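Local coordinates for protein hydrazine synthase subunit alpha (Candidatus Kuenenia stuttgartiensis, PDB 5C2V) that makes hydrazine within the hydrazine synthase complex by condensing hydroxylamine, formed in the gamma subunit, with ammonia, at residues F80-W86 and R126-A132; G141-W145 and I198-T202; V160-I166 and D191-I197. One frame throughout, in Å; residues are numbered along the deposited sequence.

Interaction 1 (F80-W86 and R126-A132); sequences FDPCTYW and RSPIYYA
Asp81 meets Ser127 and Arg126 at one end of two almost parallel strands. Asp81 OD2 takes a hydrogen bond from Ser127 N at 3.0 Å, with an N-H...O angle of 145°. The donor comes from above the carboxylate plane. The same oxygen forms a salt bridge with Arg126 NE at 3.2 Å, so two neighbouring residues grip it together. Arg126 reaches it through a bend at chi3 (-59°), which turns the guanidinium back toward the carboxylate. Phe80 CE2 lies at the guanidinium edge, 3.8 Å from Arg126 NE.

At the other end, Tyr85 and Tyr130 form a T-shaped pair. Their planes stand at 88° and their centroids are 4.7 Å apart. Tyr85 CD1 points at the centre of one Tyr130 face. Trp86 CD1 lies over a face of Tyr85, and Trp86 CZ2 packs on Ala132 CB at 3.6 Å. Between the two ends, Cys83 SG touches Ile129 CG2 at 3.9 Å.

Further out, Tyr85 OH is hydrogen-bonded to Thr163 O, and Asp81 N to Gln384 OE1. The strands lie in different antiparallel sheets. Strand 76-84 pairs with strand 90-97, and strand 124-131 pairs with strand 154-171. Two first strands running side by side in this way are consistent with the inner edges of adjacent propeller blades. Strand 228-233, which begins another sheet, touches Trp86, Ser127 and Ile129.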
loop_
_atom_site.group_PDB
_atom_site.type_symbol
_atom_site.label_atom_id
_atom_site.label_comp_id
_atom_site.label_asym_id
_atom_site.label_seq_id
_atom_site.Cartn_x
_atom_site.Cartn_y
_atom_site.Cartn_z
ATOM N N PHE D 80 30.930 -10.238 -20.187
ATOM C CA PHE D 80 30.157 -9.058 -19.809
ATOM C C PHE D 80 30.667 -8.429 -18.511
ATOM O O PHE D 80 31.669 -8.873 -17.948
ATOM C CB PHE D 80 28.673 -9.418 -19.671
ATOM C CG PHE D 80 28.399 -10.516 -18.677
ATOM C CD1 PHE D 80 28.585 -11.846 -19.021
ATOM C CD2 PHE D 80 27.944 -10.216 -17.405
ATOM C CE1 PHE D 80 28.333 -12.855 -18.110
ATOM C CE2 PHE D 80 27.689 -11.222 -16.490
ATOM C CZ PHE D 80 27.883 -12.542 -16.843
ATOM N N ASP D 81 29.966 -7.393 -18.055
ATOM C CA ASP D 81 30.303 -6.655 -16.833
ATOM C C ASP D 81 31.722 -6.082 -16.816
ATOM O O ASP D 81 32.555 -6.517 -16.024
ATOM C CB ASP D 81 30.109 -7.550 -15.604
ATOM C CG ASP D 81 28.652 -7.716 -15.229
ATOM O OD1 ASP D 81 27.846 -6.823 -15.565
ATOM O OD2 ASP D 81 28.313 -8.736 -14.594
ATOM N N PRO D 82 32.000 -5.098 -17.689
ATOM C CA PRO D 82 33.320 -4.459 -17.701
ATOM C C PRO D 82 33.539 -3.522 -16.512
ATOM O O PRO D 82 32.634 -2.768 -16.159
ATOM C CB PRO D 82 33.316 -3.659 -19.014
ATOM C CG PRO D 82 32.085 -4.104 -19.766
ATOM C CD PRO D 82 31.116 -4.534 -18.720
ATOM N N CYS D 83 34.723 -3.572 -15.907
ATOM C CA CYS D 83 35.120 -2.570 -14.918
ATOM C C CYS D 83 36.585 -2.192 -15.108
ATOM O O CYS D 83 37.464 -3.046 -15.007
ATOM C CB CYS D 83 34.884 -3.085 -13.498
ATOM S SG CYS D 83 35.105 -1.837 -12.206
ATOM N N THR D 84 36.851 -0.913 -15.354
ATOM C CA THR D 84 38.211 -0.469 -15.648
ATOM C C THR D 84 39.056 -0.322 -14.386
ATOM O O THR D 84 38.537 -0.034 -13.306
ATOM C CB THR D 84 38.221 0.877 -16.408
ATOM O OG1 THR D 84 37.737 1.920 -15.554
ATOM C CG2 THR D 84 37.350 0.798 -17.654
ATOM N N TYR D 85 40.362 -0.522 -14.532
ATOM C CA TYR D 85 41.298 -0.337 -13.429
ATOM C C TYR D 85 41.514 1.154 -13.192
ATOM O O TYR D 85 40.941 1.990 -13.891
ATOM C CB TYR D 85 42.625 -1.043 -13.724
ATOM C CG TYR D 85 43.496 -1.306 -12.511
ATOM C CD1 TYR D 85 43.084 -2.177 -11.510
ATOM C CD2 TYR D 85 44.739 -0.700 -12.380
ATOM C CE1 TYR D 85 43.880 -2.426 -10.405
ATOM C CE2 TYR D 85 45.541 -0.943 -11.279
ATOM C CZ TYR D 85 45.107 -1.806 -10.296
ATOM O OH TYR D 85 45.904 -2.048 -9.200
ATOM N N TRP D 86 42.344 1.485 -12.210
ATOM C CA TRP D 86 42.545 2.872 -11.814
ATOM C C TRP D 86 43.241 3.692 -12.899
ATOM O O TRP D 86 42.869 4.837 -13.151
ATOM C CB TRP D 86 43.346 2.937 -10.513
ATOM C CG TRP D 86 42.815 2.026 -9.448
ATOM C CD1 TRP D 86 43.361 0.846 -9.030
ATOM C CD2 TRP D 86 41.625 2.212 -8.672
ATOM N NE1 TRP D 86 42.590 0.291 -8.039
ATOM C CE2 TRP D 86 41.518 1.109 -7.801
ATOM C CE3 TRP D 86 40.641 3.206 -8.628
ATOM C CZ2 TRP D 86 40.467 0.973 -6.896
ATOM C CZ3 TRP D 86 39.599 3.067 -7.728
ATOM C CH2 TRP D 86 39.520 1.960 -6.875
ATOM N N ARG D 126 29.854 -12.510 -11.163
ATOM C CA ARG D 126 29.715 -11.340 -12.025
ATOM C C ARG D 126 29.895 -10.010 -11.288
ATOM O O ARG D 126 30.050 -9.971 -10.063
ATOM C CB ARG D 126 28.351 -11.355 -12.720
ATOM C CG ARG D 126 27.160 -11.339 -11.776
ATOM C CD ARG D 126 25.852 -11.328 -12.552
ATOM N NE ARG D 126 25.751 -10.169 -13.435
ATOM C CZ ARG D 126 25.109 -9.047 -13.126
ATOM N NH1 ARG D 126 24.502 -8.931 -11.953
ATOM N NH2 ARG D 126 25.069 -8.043 -13.991
ATOM N N SER D 127 29.846 -8.931 -12.067
ATOM C CA SER D 127 30.036 -7.558 -11.590
ATOM C C SER D 127 31.240 -7.355 -10.665
ATOM O O SER D 127 31.075 -6.955 -9.513
ATOM C CB SER D 127 28.768 -7.078 -10.880
ATOM O OG SER D 127 27.674 -7.017 -11.780
ATOM N N PRO D 128 32.458 -7.628 -11.165
ATOM C CA PRO D 128 33.654 -7.365 -10.358
ATOM C C PRO D 128 34.034 -5.885 -10.343
ATOM O O PRO D 128 33.840 -5.197 -11.344
ATOM C CB PRO D 128 34.727 -8.198 -11.056
ATOM C CG PRO D 128 34.319 -8.174 -12.487
ATOM C CD PRO D 128 32.808 -8.147 -12.501
ATOM N N ILE D 129 34.567 -5.408 -9.223
ATOM C CA ILE D 129 35.102 -4.051 -9.139
ATOM C C ILE D 129 36.422 -4.051 -8.380
ATOM O O ILE D 129 36.688 -4.949 -7.578
ATOM C CB ILE D 129 34.128 -3.073 -8.443
ATOM C CG1 ILE D 129 33.813 -3.547 -7.023
ATOM C CG2 ILE D 129 32.854 -2.894 -9.259
ATOM C CD1 ILE D 129 32.988 -2.568 -6.220
ATOM N N TYR D 130 37.245 -3.040 -8.636
ATOM C CA TYR D 130 38.510 -2.899 -7.930
ATOM C C TYR D 130 38.350 -2.007 -6.708
ATOM O O TYR D 130 37.785 -0.917 -6.787
ATOM C CB TYR D 130 39.593 -2.332 -8.851
ATOM C CG TYR D 130 40.014 -3.271 -9.957
ATOM C CD1 TYR D 130 40.694 -4.449 -9.675
ATOM C CD2 TYR D 130 39.741 -2.976 -11.286
ATOM C CE1 TYR D 130 41.084 -5.309 -10.683
ATOM C CE2 TYR D 130 40.128 -3.829 -12.302
ATOM C CZ TYR D 130 40.799 -4.995 -11.994
ATOM O OH TYR D 130 41.187 -5.848 -13.000
ATOM N N TYR D 131 38.838 -2.493 -5.576
ATOM C CA TYR D 131 38.876 -1.708 -4.354
ATOM C C TYR D 131 40.312 -1.652 -3.882
ATOM O O TYR D 131 40.901 -2.681 -3.566
ATOM C CB TYR D 131 37.977 -2.315 -3.280
ATOM C CG TYR D 131 37.908 -1.502 -2.009
ATOM C CD1 TYR D 131 37.303 -0.254 -1.995
ATOM C CD2 TYR D 131 38.443 -1.986 -0.822
ATOM C CE1 TYR D 131 37.234 0.494 -0.837
ATOM C CE2 TYR D 131 38.380 -1.245 0.343
ATOM C CZ TYR D 131 37.773 -0.007 0.329
ATOM O OH TYR D 131 37.702 0.736 1.484
ATOM N N ALA D 132 40.884 -0.461 -3.804
ATOM C CA ALA D 132 42.305 -0.392 -3.539
ATOM C C ALA D 132 42.534 -0.339 -2.036
ATOM O O ALA D 132 42.272 0.670 -1.380
ATOM C CB ALA D 132 42.907 0.810 -4.230
#

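Interaction 2 (G141-W145 and I198-T202); sequences GRIIW and IQRIT
Arg200 reaches from helix 196-201 to the backbone of strand 139-146, and this is the close part of the contact. Its NH1 donates to Arg142 O at 3.0 Å, with an N-H...O angle of 153°. The bond lies in the carbonyl plane, on a lone pair, and also in the plane of the guanidinium. It therefore helps to fix the rotation of that flat group. One guanidinium face lies over Gly141 CA. The Arg200 chain leaves the helix with CG anti to the backbone N (chi1 156°) and stays extended as far as NE, which gives it the length to reach the strand. Ile143 packs beside it. Its CG1 lies 4.1 Å from Arg200 CB, while its CG2 meets Gln199 CG at 4.0 Å.

The other side is looser and partly exposed. There the extended Gln199 brings NE2 to 3.2 Å from Trp145 CZ3. The amide and indole planes are only 4° apart, but NE2 approaches the ring obliquely, so the pair is not a stack. No hydrogen bond joins the two side chains.

Arg200 NH1 also forms a salt bridge with Glu28 of the gamma subunit, so the contact lies at a subunit boundary. Arg142 turns its polar end to Glu156 in a salt bridge, and Trp145 stacks on His157. Both partners belong to strand 154-171, which pairs antiparallel with strand 139-146. The short helix packs against these two strands.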
loop_
_atom_site.group_PDB
_atom_site.type_symbol
_atom_site.label_atom_id
_atom_site.label_comp_id
_atom_site.label_asym_id
_atom_site.label_seq_id
_atom_site.Cartn_x
_atom_site.Cartn_y
_atom_site.Cartn_z
ATOM N N GLY D 141 54.797 -3.195 -1.353
ATOM C CA GLY D 141 54.525 -2.793 0.009
ATOM C C GLY D 141 54.875 -3.859 1.022
ATOM O O GLY D 141 54.941 -5.050 0.710
ATOM N N ARG D 142 55.087 -3.407 2.252
ATOM C CA ARG D 142 55.701 -4.213 3.294
ATOM C C ARG D 142 54.735 -5.183 3.962
ATOM O O ARG D 142 53.536 -4.924 4.056
ATOM C CB ARG D 142 56.320 -3.291 4.346
ATOM C CG ARG D 142 57.254 -2.245 3.754
ATOM C CD ARG D 142 57.403 -1.039 4.666
ATOM N NE ARG D 142 57.922 -1.401 5.982
ATOM C CZ ARG D 142 57.975 -0.567 7.015
ATOM N NH1 ARG D 142 57.536 0.678 6.890
ATOM N NH2 ARG D 142 58.465 -0.979 8.177
ATOM N N ILE D 143 55.277 -6.307 4.418
ATOM C CA ILE D 143 54.522 -7.263 5.215
ATOM C C ILE D 143 55.181 -7.403 6.581
ATOM O O ILE D 143 56.310 -7.881 6.693
ATOM C CB ILE D 143 54.436 -8.642 4.536
ATOM C CG1 ILE D 143 53.668 -8.538 3.217
ATOM C CG2 ILE D 143 53.780 -9.652 5.464
ATOM C CD1 ILE D 143 53.477 -9.863 2.513
ATOM N N ILE D 144 54.470 -6.973 7.617
ATOM C CA ILE D 144 55.012 -6.958 8.969
ATOM C C ILE D 144 54.122 -7.742 9.922
ATOM O O ILE D 144 52.899 -7.619 9.870
ATOM C CB ILE D 144 55.159 -5.513 9.497
ATOM C CG1 ILE D 144 55.993 -4.669 8.531
ATOM C CG2 ILE D 144 55.768 -5.499 10.891
ATOM C CD1 ILE D 144 56.120 -3.223 8.950
ATOM N N TRP D 145 54.725 -8.551 10.791
ATOM C CA TRP D 145 53.936 -9.171 11.854
ATOM C C TRP D 145 54.754 -9.442 13.111
ATOM O O TRP D 145 55.946 -9.138 13.172
ATOM C CB TRP D 145 53.267 -10.464 11.366
ATOM C CG TRP D 145 54.172 -11.636 11.109
ATOM C CD1 TRP D 145 54.825 -12.393 12.040
ATOM C CD2 TRP D 145 54.473 -12.222 9.837
ATOM N NE1 TRP D 145 55.536 -13.394 11.424
ATOM C CE2 TRP D 145 55.335 -13.312 10.072
ATOM C CE3 TRP D 145 54.109 -11.921 8.520
ATOM C CZ2 TRP D 145 55.834 -14.104 9.040
ATOM C CZ3 TRP D 145 54.608 -12.706 7.497
ATOM C CH2 TRP D 145 55.461 -13.785 7.763
ATOM N N ILE D 198 46.069 -9.210 2.038
ATOM C CA ILE D 198 45.437 -9.357 3.342
ATOM C C ILE D 198 46.513 -9.576 4.404
ATOM O O ILE D 198 46.403 -9.090 5.530
ATOM C CB ILE D 198 44.429 -10.528 3.348
ATOM C CG1 ILE D 198 43.262 -10.221 2.412
ATOM C CG2 ILE D 198 43.910 -10.794 4.750
ATOM C CD1 ILE D 198 42.460 -9.005 2.817
ATOM N N GLN D 199 47.568 -10.291 4.027
ATOM C CA GLN D 199 48.694 -10.523 4.925
ATOM C C GLN D 199 49.463 -9.228 5.159
ATOM O O GLN D 199 50.066 -9.032 6.212
ATOM C CB GLN D 199 49.622 -11.601 4.363
ATOM C CG GLN D 199 50.644 -12.114 5.362
ATOM C CD GLN D 199 51.475 -13.259 4.819
ATOM O OE1 GLN D 199 51.468 -13.537 3.619
ATOM N NE2 GLN D 199 52.197 -13.934 5.705
ATOM N N ARG D 200 49.436 -8.346 4.169
ATOM C CA ARG D 200 50.076 -7.047 4.293
ATOM C C ARG D 200 49.287 -6.190 5.269
ATOM O O ARG D 200 49.856 -5.572 6.167
ATOM C CB ARG D 200 50.187 -6.360 2.927
ATOM C CG ARG D 200 50.296 -4.840 2.989
ATOM C CD ARG D 200 50.847 -4.264 1.689
ATOM N NE ARG D 200 50.674 -2.815 1.602
ATOM C CZ ARG D 200 51.429 -1.927 2.241
ATOM N NH1 ARG D 200 52.415 -2.331 3.028
ATOM N NH2 ARG D 200 51.192 -0.629 2.095
ATOM N N ILE D 201 47.970 -6.161 5.088
ATOM C CA ILE D 201 47.105 -5.371 5.957
ATOM C C ILE D 201 46.936 -5.967 7.359
ATOM O O ILE D 201 47.217 -5.304 8.357
ATOM C CB ILE D 201 45.709 -5.196 5.326
ATOM C CG1 ILE D 201 45.829 -4.574 3.932
ATOM C CG2 ILE D 201 44.822 -4.346 6.219
ATOM C CD1 ILE D 201 44.503 -4.387 3.223
ATOM N N THR D 202 46.470 -7.211 7.429
ATOM C CA THR D 202 46.193 -7.867 8.710
ATOM C C THR D 202 47.411 -8.512 9.376
ATOM O O THR D 202 47.554 -8.468 10.597
ATOM C CB THR D 202 45.104 -8.948 8.557
ATOM O OG1 THR D 202 45.559 -9.965 7.656
ATOM C CG2 THR D 202 43.815 -8.338 8.029
#

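Interaction 3 (V160-I166 and D191-I197); sequences VEKTGMI and DTQGGKI
Thr163 and Thr192 turn their hydroxyls toward each other at the middle of this contact. Thr163 OG1 donates to Thr192 OG1 at 2.9 Å. Thr192 OG1 in turn makes a weak bond to Gly164 O at 3.3 Å. Gln193 approaches the same Thr163 hydroxyl, bending at chi2 (-55°) to bring NE2 within 3.4 Å of Thr163 OG1. That bond is weak but nearly straight, at 169°. Thr163 OG1 thus acts as donor to one side chain and acceptor from another.

Apolar groups flank this chain of bonds. Val160 CG2 meets both Gln193 CG and Lys196 CB, each at 3.7 Å. Met165 and Ile197 lie alongside and point in opposite senses, with Met165 SD 3.9 Å from Ile197 CG2. Ile166 runs nearly at right angles to Thr192, its CG1 touching Thr192 CG2 at 3.9 Å.

Asp191 shapes the turn that presents these residues. Its OD1 accepts from Gln193 N at 2.9 Å in an Asx turn, and its OD2 is hydrogen-bonded to Ile198 N. Gly195 follows as the N-cap of the helix.

The contact lies where strand 186-191 gives way to helix 196-201. Strand 154-171 is interrupted around Thr163 and Gly164. It pairs antiparallel with strands 124-131, 139-146 and 186-191. Ile166 also packs on Pro128 and Tyr130 of strand 124-131, and Met165 reaches Ile198 of the helix.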
loop_
_atom_site.group_PDB
_atom_site.type_symbol
_atom_site.label_atom_id
_atom_site.label_comp_id
_atom_site.label_asym_id
_atom_site.label_seq_id
_atom_site.Cartn_x
_atom_site.Cartn_y
_atom_site.Cartn_z
ATOM N N VAL D 160 55.008 -7.323 -1.125
ATOM C CA VAL D 160 53.958 -7.784 -2.026
ATOM C C VAL D 160 53.587 -6.653 -2.983
ATOM O O VAL D 160 53.557 -5.489 -2.585
ATOM C CB VAL D 160 52.711 -8.266 -1.239
ATOM C CG1 VAL D 160 52.272 -7.220 -0.224
ATOM C CG2 VAL D 160 51.571 -8.630 -2.181
ATOM N N GLU D 161 53.311 -6.985 -4.241
ATOM C CA GLU D 161 52.860 -5.987 -5.203
ATOM C C GLU D 161 51.554 -5.362 -4.737
ATOM O O GLU D 161 50.618 -6.073 -4.372
ATOM C CB GLU D 161 52.682 -6.609 -6.590
ATOM C CG GLU D 161 53.836 -6.356 -7.546
ATOM C CD GLU D 161 53.891 -4.918 -8.027
ATOM O OE1 GLU D 161 52.816 -4.329 -8.270
ATOM O OE2 GLU D 161 55.008 -4.376 -8.162
ATOM N N LYS D 162 51.482 -4.036 -4.751
ATOM C CA LYS D 162 50.247 -3.378 -4.364
ATOM C C LYS D 162 49.404 -3.167 -5.609
ATOM O O LYS D 162 49.711 -2.330 -6.456
ATOM C CB LYS D 162 50.517 -2.045 -3.662
ATOM C CG LYS D 162 51.440 -2.142 -2.460
ATOM C CD LYS D 162 51.690 -0.767 -1.862
ATOM C CE LYS D 162 52.391 0.141 -2.859
ATOM N NZ LYS D 162 52.249 1.580 -2.505
ATOM N N THR D 163 48.326 -3.934 -5.694
ATOM C CA THR D 163 47.428 -3.899 -6.835
ATOM C C THR D 163 46.050 -3.517 -6.333
ATOM O O THR D 163 45.504 -2.475 -6.698
ATOM C CB THR D 163 47.369 -5.256 -7.562
ATOM O OG1 THR D 163 47.177 -6.304 -6.604
ATOM C CG2 THR D 163 48.664 -5.510 -8.317
ATOM N N GLY D 164 45.497 -4.375 -5.486
ATOM C CA GLY D 164 44.230 -4.095 -4.848
ATOM C C GLY D 164 43.447 -5.350 -4.535
ATOM O O GLY D 164 43.980 -6.459 -4.532
ATOM N N MET D 165 42.163 -5.156 -4.269
ATOM C CA MET D 165 41.242 -6.243 -3.999
ATOM C C MET D 165 40.140 -6.204 -5.046
ATOM O O MET D 165 39.931 -5.177 -5.693
ATOM C CB MET D 165 40.655 -6.119 -2.592
ATOM C CG MET D 165 41.691 -6.075 -1.482
ATOM S SD MET D 165 42.382 -7.697 -1.116
ATOM C CE MET D 165 40.923 -8.544 -0.515
ATOM N N ILE D 166 39.441 -7.319 -5.225
ATOM C CA ILE D 166 38.320 -7.345 -6.154
ATOM C C ILE D 166 37.028 -7.733 -5.448
ATOM O O ILE D 166 36.895 -8.845 -4.940
ATOM C CB ILE D 166 38.569 -8.313 -7.324
ATOM C CG1 ILE D 166 39.692 -7.786 -8.219
ATOM C CG2 ILE D 166 37.300 -8.494 -8.141
ATOM C CD1 ILE D 166 39.926 -8.619 -9.460
ATOM N N ASP D 191 41.416 -11.380 -2.757
ATOM C CA ASP D 191 42.828 -11.029 -2.771
ATOM C C ASP D 191 43.456 -11.555 -4.055
ATOM O O ASP D 191 43.425 -12.764 -4.335
ATOM C CB ASP D 191 43.547 -11.591 -1.543
ATOM C CG ASP D 191 44.882 -10.912 -1.285
ATOM O OD1 ASP D 191 45.600 -10.602 -2.259
ATOM O OD2 ASP D 191 45.213 -10.684 -0.103
ATOM N N THR D 192 44.019 -10.628 -4.827
ATOM C CA THR D 192 44.587 -10.923 -6.135
ATOM C C THR D 192 46.008 -11.471 -6.054
ATOM O O THR D 192 46.506 -12.058 -7.013
ATOM C CB THR D 192 44.605 -9.663 -7.027
ATOM O OG1 THR D 192 45.493 -8.689 -6.464
ATOM C CG2 THR D 192 43.212 -9.064 -7.140
ATOM N N GLN D 193 46.661 -11.273 -4.914
ATOM C CA GLN D 193 48.052 -11.688 -4.771
ATOM C C GLN D 193 48.203 -13.055 -4.111
ATOM O O GLN D 193 49.321 -13.535 -3.924
ATOM C CB GLN D 193 48.841 -10.635 -3.988
ATOM C CG GLN D 193 49.083 -9.354 -4.775
ATOM C CD GLN D 193 49.763 -9.603 -6.112
ATOM O OE1 GLN D 193 50.482 -10.588 -6.287
ATOM N NE2 GLN D 193 49.532 -8.708 -7.066
ATOM N N GLY D 194 47.080 -13.690 -3.790
ATOM C CA GLY D 194 47.100 -15.013 -3.191
ATOM C C GLY D 194 46.980 -14.981 -1.681
ATOM O O GLY D 194 47.344 -15.938 -0.995
ATOM N N GLY D 195 46.471 -13.869 -1.162
ATOM C CA GLY D 195 46.320 -13.690 0.268
ATOM C C GLY D 195 47.403 -12.795 0.834
ATOM O O GLY D 195 47.400 -12.482 2.024
ATOM N N LYS D 196 48.337 -12.368 -0.001
ATOM C CA LYS D 196 49.464 -11.623 0.534
ATOM C C LYS D 196 49.116 -10.161 0.798
ATOM O O LYS D 196 49.793 -9.501 1.574
ATOM C CB LYS D 196 50.674 -11.738 -0.401
ATOM C CG LYS D 196 51.434 -13.055 -0.244
ATOM C CD LYS D 196 50.952 -14.084 -1.250
ATOM C CE LYS D 196 51.582 -15.448 -1.039
ATOM N NZ LYS D 196 51.169 -16.394 -2.113
ATOM N N ILE D 197 48.055 -9.657 0.171
ATOM C CA ILE D 197 47.617 -8.283 0.423
ATOM C C ILE D 197 46.891 -8.204 1.764
ATOM O O ILE D 197 47.084 -7.262 2.537
ATOM C CB ILE D 197 46.706 -7.762 -0.705
ATOM C CG1 ILE D 197 47.537 -7.546 -1.970
ATOM C CG2 ILE D 197 46.011 -6.466 -0.291
ATOM C CD1 ILE D 197 46.814 -6.811 -3.074
#

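How the interactions relate
All three interactions reach one antiparallel sheet, and strand 154-171 ties them together. Interaction 1 comes first along the chain. Interaction 3 is nested inside the loop closed by interaction 2. The centres of interactions 2 and 3 lie about 10 Å apart, and both use helix 196-201. Gly141 N meets Val160 O at 2.9 Å between them. Interactions 1 and 3 have centres about 15 Å apart and are joined by a probable hydrogen bond from Met165 N to Tyr131 O. Interactions 1 and 2 do not touch; their centres are about 24 Å apart. In space, interaction 3 lies between the sheet junction of interaction 1 and the gamma-subunit boundary at interaction 2.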